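Local coordinates for periplasmic binding protein component of an ABC type zinc uptake transporter (Synechocystis sp., PDB 1PQ4) that binds zinc in the cleft between its two lobes and probably delivers it to an ABC transporter for uptake into the cell, at residues A172-L177 and A271-N276; S27-G32 and Q64-K69; S251-A256 and A261-L266. One frame throughout, in Å; residues are numbered along the deposited sequence.

Interaction 1 of 3, residues A172-L177 and A271-N276; sequences AELERL and ADWSSN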
loop_
_atom_site.group_PDB
_atom_site.type_symbol
_atom_site.label_atom_id
_atom_site.label_comp_id
_atom_site.label_asym_id
_atom_site.label_seq_id
_atom_site.Cartn_x
_atom_site.Cartn_y
_atom_site.Cartn_z
ATOM N N ALA A 172 8.899 5.435 16.066
ATOM C CA ALA A 172 10.203 4.801 16.382
ATOM C C ALA A 172 10.281 3.395 15.745
ATOM O O ALA A 172 11.344 2.959 15.289
ATOM C CB ALA A 172 10.358 4.721 17.928
ATOM N N GLU A 173 9.166 2.667 15.770
ATOM C CA GLU A 173 9.110 1.354 15.140
ATOM C C GLU A 173 9.354 1.539 13.646
ATOM O O GLU A 173 10.029 0.735 13.008
ATOM C CB GLU A 173 7.720 0.700 15.284
ATOM C CG GLU A 173 7.286 0.245 16.661
ATOM C CD GLU A 173 5.810 -0.223 16.656
ATOM O OE1 GLU A 173 5.422 -1.038 15.789
ATOM O OE2 GLU A 173 5.030 0.234 17.522
ATOM N N LEU A 174 8.758 2.574 13.061
ATOM C CA LEU A 174 8.950 2.775 11.621
ATOM C C LEU A 174 10.421 3.036 11.261
ATOM O O LEU A 174 10.883 2.606 10.201
ATOM C CB LEU A 174 8.047 3.943 11.104
ATOM C CG LEU A 174 6.550 3.538 11.139
ATOM C CD1 LEU A 174 5.618 4.766 11.080
ATOM C CD2 LEU A 174 6.298 2.634 9.946
ATOM N N GLU A 175 11.151 3.793 12.098
ATOM C CA GLU A 175 12.564 4.064 11.802
ATOM C C GLU A 175 13.350 2.785 11.904
ATOM O O GLU A 175 14.231 2.517 11.101
ATOM C CB GLU A 175 13.175 5.086 12.779
ATOM C CG GLU A 175 13.500 6.376 12.092
ATOM C CD GLU A 175 14.346 6.156 10.851
ATOM O OE1 GLU A 175 15.583 6.053 10.971
ATOM O OE2 GLU A 175 13.775 6.059 9.749
ATOM N N ARG A 176 13.027 1.983 12.898
ATOM C CA ARG A 176 13.727 0.702 13.070
ATOM C C ARG A 176 13.436 -0.216 11.851
ATOM O O ARG A 176 14.342 -0.791 11.263
ATOM C CB ARG A 176 13.283 0.077 14.394
ATOM C CG ARG A 176 13.806 -1.320 14.671
ATOM C CD ARG A 176 12.706 -1.976 15.458
ATOM N NE ARG A 176 12.912 -3.361 15.831
ATOM C CZ ARG A 176 11.945 -4.101 16.362
ATOM N NH1 ARG A 176 10.747 -3.553 16.555
ATOM N NH2 ARG A 176 12.168 -5.370 16.697
ATOM N N LEU A 177 12.174 -0.265 11.422
ATOM C CA LEU A 177 11.808 -1.047 10.233
ATOM C C LEU A 177 12.548 -0.533 9.014
ATOM O O LEU A 177 13.080 -1.301 8.201
ATOM C CB LEU A 177 10.321 -0.936 10.013
ATOM C CG LEU A 177 9.800 -1.643 8.760
ATOM C CD1 LEU A 177 9.958 -3.155 8.913
ATOM C CD2 LEU A 177 8.310 -1.324 8.634
ATOM N N ALA A 271 -2.556 -6.999 5.806
ATOM C CA ALA A 271 -2.891 -6.265 7.018
ATOM C C ALA A 271 -1.736 -6.338 8.027
ATOM O O ALA A 271 -1.590 -5.454 8.852
ATOM C CB ALA A 271 -4.178 -6.821 7.659
ATOM N N ASP A 272 -0.915 -7.388 7.946
ATOM C CA ASP A 272 0.217 -7.608 8.898
ATOM C C ASP A 272 1.318 -6.863 8.203
ATOM O O ASP A 272 2.312 -7.425 7.759
ATOM C CB ASP A 272 0.465 -9.140 8.971
ATOM C CG ASP A 272 1.444 -9.545 10.069
ATOM O OD1 ASP A 272 1.534 -8.862 11.105
ATOM O OD2 ASP A 272 2.121 -10.587 9.902
ATOM N N TRP A 273 1.125 -5.536 8.134
ATOM C CA TRP A 273 1.973 -4.644 7.343
ATOM C C TRP A 273 3.465 -4.676 7.537
ATOM O O TRP A 273 4.205 -4.687 6.567
ATOM C CB TRP A 273 1.446 -3.167 7.483
ATOM C CG TRP A 273 2.145 -2.161 6.667
ATOM C CD1 TRP A 273 1.894 -1.808 5.360
ATOM C CD2 TRP A 273 3.218 -1.329 7.116
ATOM N NE1 TRP A 273 2.785 -0.774 4.973
ATOM C CE2 TRP A 273 3.586 -0.478 6.044
ATOM C CE3 TRP A 273 3.900 -1.216 8.337
ATOM C CZ2 TRP A 273 4.598 0.463 6.159
ATOM C CZ3 TRP A 273 4.921 -0.256 8.440
ATOM C CH2 TRP A 273 5.253 0.558 7.362
ATOM N N SER A 274 3.905 -4.653 8.786
ATOM C CA SER A 274 5.341 -4.625 9.039
ATOM C C SER A 274 6.034 -5.946 8.660
ATOM O O SER A 274 7.053 -5.967 7.970
ATOM C CB SER A 274 5.580 -4.272 10.524
ATOM O OG SER A 274 6.963 -4.102 10.720
ATOM N N SER A 275 5.487 -7.057 9.120
ATOM C CA SER A 275 6.110 -8.334 8.765
ATOM C C SER A 275 5.973 -8.592 7.276
ATOM O O SER A 275 6.860 -9.171 6.675
ATOM C CB SER A 275 5.524 -9.478 9.614
ATOM O OG SER A 275 4.200 -9.749 9.237
ATOM N N ASN A 276 4.882 -8.140 6.643
ATOM C CA ASN A 276 4.771 -8.319 5.172
ATOM C C ASN A 276 5.867 -7.558 4.442
ATOM O O ASN A 276 6.492 -8.082 3.511
ATOM C CB ASN A 276 3.411 -7.802 4.681
ATOM C CG ASN A 276 3.209 -8.017 3.168
ATOM O OD1 ASN A 276 3.047 -7.065 2.389
ATOM N ND2 ASN A 276 3.237 -9.266 2.756
#
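Leu174 and Leu177, one turn apart on helix 160-185, bring a methyl each to the six-membered end of the Trp273 indole. CD2 of Leu174 lies 3.5 Å from CH2 of Trp273, the two side chains crossing at about a right angle, while CD2 of Leu177 comes obliquely to 3.6 Å from CZ3 of Trp273. The branched end of leucine serves two neighbours here: the other methyl of Leu177, CD1, rests 3.6 Å from OG of Ser274, a residue small enough to let the CA atoms of Leu177 and Ser274 approach to 7.5 Å. Helix 160-185 is the long helix that joins the two lobes in this solute-binding family, and the contact packs the first turn of C-terminal helix 273-288 against it. Trimming Leu177 to an alanine is likely to open a gap beside Ser274 OG and take one of the two leucine methyls off the indole, leaving Leu174 as its partner in 172-177. Trp273 reaches the leucines with CG anti to the backbone N (chi1 -176°). Further out, its NE1 is hydrogen-bonded to Trp135 O, Phe15 of helix 10-20 meets the ring edge-to-face, and Val141 of helix 138-155 touches both Leu174 and Trp273.

Interaction 2 of 3, residues S27-G32 and Q64-K69; sequences SVLVPG and QPWLEK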
loop_
_atom_site.group_PDB
_atom_site.type_symbol
_atom_site.label_atom_id
_atom_site.label_comp_id
_atom_site.label_asym_id
_atom_site.label_seq_id
_atom_site.Cartn_x
_atom_site.Cartn_y
_atom_site.Cartn_z
ATOM N N SER A 27 -13.029 -0.566 10.937
ATOM C CA SER A 27 -13.747 -1.315 9.889
ATOM C C SER A 27 -12.943 -1.042 8.609
ATOM O O SER A 27 -12.285 -0.003 8.506
ATOM C CB SER A 27 -15.184 -0.815 9.706
ATOM O OG SER A 27 -16.018 -1.248 10.780
ATOM N N VAL A 28 -12.991 -1.958 7.643
ATOM C CA VAL A 28 -12.220 -1.790 6.393
ATOM C C VAL A 28 -13.143 -1.960 5.183
ATOM O O VAL A 28 -13.939 -2.888 5.122
ATOM C CB VAL A 28 -11.086 -2.837 6.316
ATOM C CG1 VAL A 28 -10.286 -2.708 4.973
ATOM C CG2 VAL A 28 -10.137 -2.622 7.536
ATOM N N LEU A 29 -13.006 -1.060 4.208
ATOM C CA LEU A 29 -13.867 -1.072 3.032
ATOM C C LEU A 29 -13.486 -2.114 1.979
ATOM O O LEU A 29 -14.346 -2.874 1.509
ATOM C CB LEU A 29 -13.836 0.304 2.371
ATOM C CG LEU A 29 -15.050 0.752 1.538
ATOM C CD1 LEU A 29 -14.590 1.868 0.550
ATOM C CD2 LEU A 29 -15.584 -0.392 0.749
ATOM N N VAL A 30 -12.216 -2.115 1.584
ATOM C CA VAL A 30 -11.727 -3.029 0.551
ATOM C C VAL A 30 -11.167 -4.367 1.051
ATOM O O VAL A 30 -10.189 -4.395 1.816
ATOM C CB VAL A 30 -10.611 -2.340 -0.301
ATOM C CG1 VAL A 30 -10.115 -3.293 -1.460
ATOM C CG2 VAL A 30 -11.126 -0.981 -0.845
ATOM N N PRO A 31 -11.743 -5.494 0.595
ATOM C CA PRO A 31 -11.223 -6.791 1.041
ATOM C C PRO A 31 -9.763 -6.931 0.626
ATOM O O PRO A 31 -9.358 -6.442 -0.445
ATOM C CB PRO A 31 -12.086 -7.794 0.289
ATOM C CG PRO A 31 -13.404 -7.083 0.195
ATOM C CD PRO A 31 -12.946 -5.683 -0.247
ATOM N N GLY A 32 -8.993 -7.647 1.433
ATOM C CA GLY A 32 -7.582 -7.814 1.124
ATOM C C GLY A 32 -7.271 -8.548 -0.168
ATOM O O GLY A 32 -6.153 -8.432 -0.693
ATOM N N GLN A 64 -11.241 8.581 -5.068
ATOM C CA GLN A 64 -12.033 9.443 -5.968
ATOM C C GLN A 64 -13.344 8.791 -6.440
ATOM O O GLN A 64 -14.395 9.417 -6.413
ATOM C CB GLN A 64 -11.181 9.876 -7.209
ATOM N N PRO A 65 -13.289 7.525 -6.867
ATOM C CA PRO A 65 -14.471 6.793 -7.344
ATOM C C PRO A 65 -15.626 6.603 -6.335
ATOM O O PRO A 65 -16.775 6.470 -6.724
ATOM C CB PRO A 65 -13.900 5.439 -7.748
ATOM C CG PRO A 65 -12.451 5.715 -7.984
ATOM C CD PRO A 65 -12.095 6.671 -6.925
ATOM N N TRP A 66 -15.313 6.569 -5.052
ATOM C CA TRP A 66 -16.322 6.320 -4.034
ATOM C C TRP A 66 -16.586 7.532 -3.202
ATOM O O TRP A 66 -17.476 7.493 -2.341
ATOM C CB TRP A 66 -15.850 5.257 -3.025
ATOM C CG TRP A 66 -14.982 4.211 -3.562
ATOM C CD1 TRP A 66 -15.160 3.513 -4.729
ATOM C CD2 TRP A 66 -13.777 3.710 -2.968
ATOM N NE1 TRP A 66 -14.131 2.612 -4.895
ATOM C CE2 TRP A 66 -13.272 2.710 -3.830
ATOM C CE3 TRP A 66 -13.076 4.005 -1.786
ATOM C CZ2 TRP A 66 -12.095 1.996 -3.550
ATOM C CZ3 TRP A 66 -11.908 3.295 -1.506
ATOM C CH2 TRP A 66 -11.432 2.300 -2.387
ATOM N N LEU A 67 -15.808 8.592 -3.408
ATOM C CA LEU A 67 -15.939 9.751 -2.539
ATOM C C LEU A 67 -17.361 10.295 -2.333
ATOM O O LEU A 67 -17.791 10.491 -1.182
ATOM C CB LEU A 67 -14.992 10.876 -2.993
ATOM C CG LEU A 67 -13.869 11.293 -2.022
ATOM C CD1 LEU A 67 -13.427 12.691 -2.389
ATOM C CD2 LEU A 67 -14.337 11.302 -0.579
ATOM N N GLU A 68 -18.095 10.517 -3.425
ATOM C CA GLU A 68 -19.450 11.055 -3.316
ATOM C C GLU A 68 -20.347 10.114 -2.540
ATOM O O GLU A 68 -21.175 10.559 -1.735
ATOM C CB GLU A 68 -20.055 11.294 -4.704
ATOM C CG GLU A 68 -19.366 12.418 -5.457
ATOM C CD GLU A 68 -19.281 13.682 -4.627
ATOM O OE1 GLU A 68 -20.342 14.185 -4.188
ATOM O OE2 GLU A 68 -18.153 14.176 -4.407
ATOM N N LYS A 69 -20.161 8.817 -2.758
ATOM C CA LYS A 69 -20.992 7.821 -2.067
ATOM C C LYS A 69 -20.696 7.772 -0.580
ATOM O O LYS A 69 -21.599 7.616 0.229
ATOM C CB LYS A 69 -20.797 6.437 -2.689
ATOM C CG LYS A 69 -21.229 6.376 -4.156
ATOM C CD LYS A 69 -21.103 4.971 -4.743
ATOM C CE LYS A 69 -21.601 4.956 -6.186
ATOM N NZ LYS A 69 -21.572 3.583 -6.743
#
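Trp66 carries its CG anti to the carbonyl carbon, at an unusual chi1 of -33°, and Leu29 turns CG anti to the backbone N (chi1 -154°); with these torsions, and with both CB atoms pointing toward the other segment, the side chains meet from opposite directions. They do so in the N-terminal lobe, whose core is a four-stranded parallel sheet flanked by helices. Leu29 and Val30 follow directly on edge strand 24-28, and Trp66 comes just before helix 67-73. The nearest CA atoms, those of Leu29 and Trp66, are 10.5 Å apart, a gap that the long indole side chain bridges together with leucine.

Leu29 lays its CD1 methyl over one face of the indole, 3.4 Å above the ring plane and displaced toward the rim, with CE3 of Trp66 closest at 3.5 Å. Val30 arrives differently: its side chain crosses that of the tryptophan at about a right angle, and its CG2 methyl comes obliquely to the benzo end. Two consecutive residues of a regular strand would point to opposite sides, but Leu29 has left the extended conformation (psi -52°), which allows both to face the same ring. Leucine supplies reach, and beta-branched valine a compact methyl close to its backbone.

The single polar atom of the indole side chain is satisfied, NE1 of Trp66 being hydrogen-bonded to Tyr39 O. Tyr55 of strand 54-57 and Pro41 touch both Leu29 and Trp66, completing an apolar cluster near the loop that carries the zinc ligand His37; the side chains of Trp66 and His37 are about 7 Å apart. On the side of Val30, its CG2 sits 3.6 Å from CH2 of Trp66.

Interaction 3 of 3, residues S251-A256 and A261-L266; sequences SSEAIA and AGVELL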
loop_
_atom_site.group_PDB
_atom_site.type_symbol
_atom_site.label_atom_id
_atom_site.label_comp_id
_atom_site.label_asym_id
_atom_site.label_seq_id
_atom_site.Cartn_x
_atom_site.Cartn_y
_atom_site.Cartn_z
ATOM N N SER A 251 0.296 -13.736 -16.697
ATOM C CA SER A 251 1.462 -13.296 -17.454
ATOM C C SER A 251 2.783 -13.377 -16.707
ATOM O O SER A 251 3.825 -13.569 -17.331
ATOM C CB SER A 251 1.252 -11.903 -18.097
ATOM O OG SER A 251 0.554 -11.032 -17.257
ATOM N N SER A 252 2.765 -13.271 -15.386
ATOM C CA SER A 252 3.995 -13.395 -14.631
ATOM C C SER A 252 4.505 -14.831 -14.820
ATOM O O SER A 252 5.691 -15.047 -14.981
ATOM C CB SER A 252 3.753 -13.155 -13.131
ATOM O OG SER A 252 3.293 -11.823 -12.895
ATOM N N GLU A 253 3.570 -15.786 -14.789
ATOM C CA GLU A 253 3.909 -17.212 -14.952
ATOM C C GLU A 253 4.460 -17.500 -16.350
ATOM O O GLU A 253 5.422 -18.236 -16.501
ATOM C CB GLU A 253 2.666 -18.079 -14.689
ATOM C CG GLU A 253 2.223 -18.081 -13.235
ATOM C CD GLU A 253 0.926 -18.827 -12.991
ATOM O OE1 GLU A 253 0.840 -20.031 -13.310
ATOM O OE2 GLU A 253 -0.026 -18.224 -12.458
ATOM N N ALA A 254 3.875 -16.882 -17.361
ATOM C CA ALA A 254 4.336 -17.122 -18.728
ATOM C C ALA A 254 5.716 -16.540 -18.890
ATOM O O ALA A 254 6.581 -17.139 -19.518
ATOM C CB ALA A 254 3.344 -16.506 -19.748
ATOM N N ILE A 255 5.936 -15.354 -18.324
ATOM C CA ILE A 255 7.238 -14.740 -18.423
ATOM C C ILE A 255 8.267 -15.564 -17.715
ATOM O O ILE A 255 9.358 -15.782 -18.254
ATOM C CB ILE A 255 7.270 -13.297 -17.831
ATOM C CG1 ILE A 255 6.503 -12.356 -18.764
ATOM C CG2 ILE A 255 8.730 -12.840 -17.636
ATOM C CD1 ILE A 255 5.226 -12.862 -19.402
ATOM N N ALA A 256 7.930 -16.027 -16.514
ATOM C CA ALA A 256 8.875 -16.802 -15.745
ATOM C C ALA A 256 9.252 -18.071 -16.508
ATOM O O ALA A 256 10.403 -18.474 -16.527
ATOM C CB ALA A 256 8.283 -17.180 -14.356
ATOM N N ALA A 261 12.847 -18.208 -14.890
ATOM C CA ALA A 261 12.722 -17.721 -13.499
ATOM C C ALA A 261 11.636 -18.446 -12.689
ATOM O O ALA A 261 10.882 -19.245 -13.229
ATOM C CB ALA A 261 12.408 -16.221 -13.521
ATOM N N GLY A 262 11.550 -18.144 -11.396
ATOM C CA GLY A 262 10.517 -18.703 -10.532
ATOM C C GLY A 262 9.394 -17.632 -10.357
ATOM O O GLY A 262 9.549 -16.520 -10.870
ATOM N N VAL A 263 8.296 -17.954 -9.664
ATOM C CA VAL A 263 7.163 -17.024 -9.478
ATOM C C VAL A 263 6.792 -16.860 -8.007
ATOM O O VAL A 263 6.466 -17.835 -7.330
ATOM C CB VAL A 263 5.902 -17.537 -10.205
ATOM C CG1 VAL A 263 4.686 -16.719 -9.800
ATOM C CG2 VAL A 263 6.096 -17.430 -11.718
ATOM N N GLU A 264 6.831 -15.631 -7.496
ATOM C CA GLU A 264 6.486 -15.400 -6.075
ATOM C C GLU A 264 5.394 -14.354 -6.003
ATOM O O GLU A 264 5.245 -13.563 -6.942
ATOM C CB GLU A 264 7.687 -14.850 -5.302
ATOM C CG GLU A 264 8.768 -15.863 -5.021
ATOM C CD GLU A 264 8.701 -16.417 -3.614
ATOM O OE1 GLU A 264 7.579 -16.643 -3.099
ATOM O OE2 GLU A 264 9.782 -16.635 -3.032
ATOM N N LEU A 265 4.644 -14.361 -4.904
ATOM C CA LEU A 265 3.572 -13.407 -4.690
ATOM C C LEU A 265 4.010 -12.298 -3.767
ATOM O O LEU A 265 4.738 -12.531 -2.800
ATOM C CB LEU A 265 2.367 -14.066 -4.041
ATOM C CG LEU A 265 1.538 -15.018 -4.906
ATOM C CD1 LEU A 265 0.254 -15.410 -4.176
ATOM C CD2 LEU A 265 1.220 -14.325 -6.210
ATOM N N LEU A 266 3.598 -11.075 -4.077
ATOM C CA LEU A 266 3.881 -9.956 -3.159
ATOM C C LEU A 266 2.453 -9.493 -2.859
ATOM O O LEU A 266 1.572 -9.556 -3.739
ATOM C CB LEU A 266 4.685 -8.842 -3.837
ATOM C CG LEU A 266 6.086 -9.197 -4.302
ATOM C CD1 LEU A 266 6.801 -7.933 -4.837
ATOM C CD2 LEU A 266 6.880 -9.788 -3.136
#
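Ala261 opens the return from helix 250-259 to strand 262-266, the second half of a beta-alpha-beta unit that starts with strand 240-244. Its N-H bonds to Ala256 O, five residues earlier, at 3.0 Å and nearly straight (163°), lying in the carbonyl plane and using a lone pair. This bond ties the residue just before the strand to the helix, and the two segments then run nearly antiparallel (153°), their axes 7.9 Å apart at the closest. The methyls of Ala261 and Ala256 meet loosely, CB to CB at 4.3 Å.

Gly262, with no side chain of its own, presents its carbonyl to the helix, O lying 3.8 Å from CB of Ala256. The parallel pairing with strand 240-244 begins here, the backbone of Gly262 bonding to Thr239 and Val241 and that of Glu264 to Val241 and Gly243.

Val263 makes the main apolar contact. With CG1 anti to the backbone N (chi1 170°), CG2 is the branch turned to the helix, only 3.4 Å from CB of Ala256, tighter than usual for two carbons. Both groups sit close to their backbones, an alanine methyl on the helix and a beta-branched valine on the strand, which lets the two elements approach closely. CG2 of Val263 also lies 3.9 Å from CA of Glu253, whose carboxylate turns instead to Thr249.

Leu265 O accepts a hydrogen bond from Lys283 NZ, and Leu266, buried against Phe242 and helix 273-288, closes the segment with a backbone hydrogen bond to Gly243.

The three contacts lie around the central zinc site, which His37, His133 and His197 form between the lobes, without touching the metal or one another. Interaction 2 belongs to the N-terminal lobe and brings the side chain of Val30 to about 10 Å from the zinc; in interaction 3, in the C-terminal lobe, the side chain of Ser252 is about 14 Å from the bound zinc ion. Their centres are 30 Å apart. Interaction 1 packs the start of helix 273-288 against the long helix linking the lobes, and the side chain of Trp273 is about 13 Å from the zinc. Both segments of interaction 3 lie in sequence between those of interaction 1, with centres 26 Å apart.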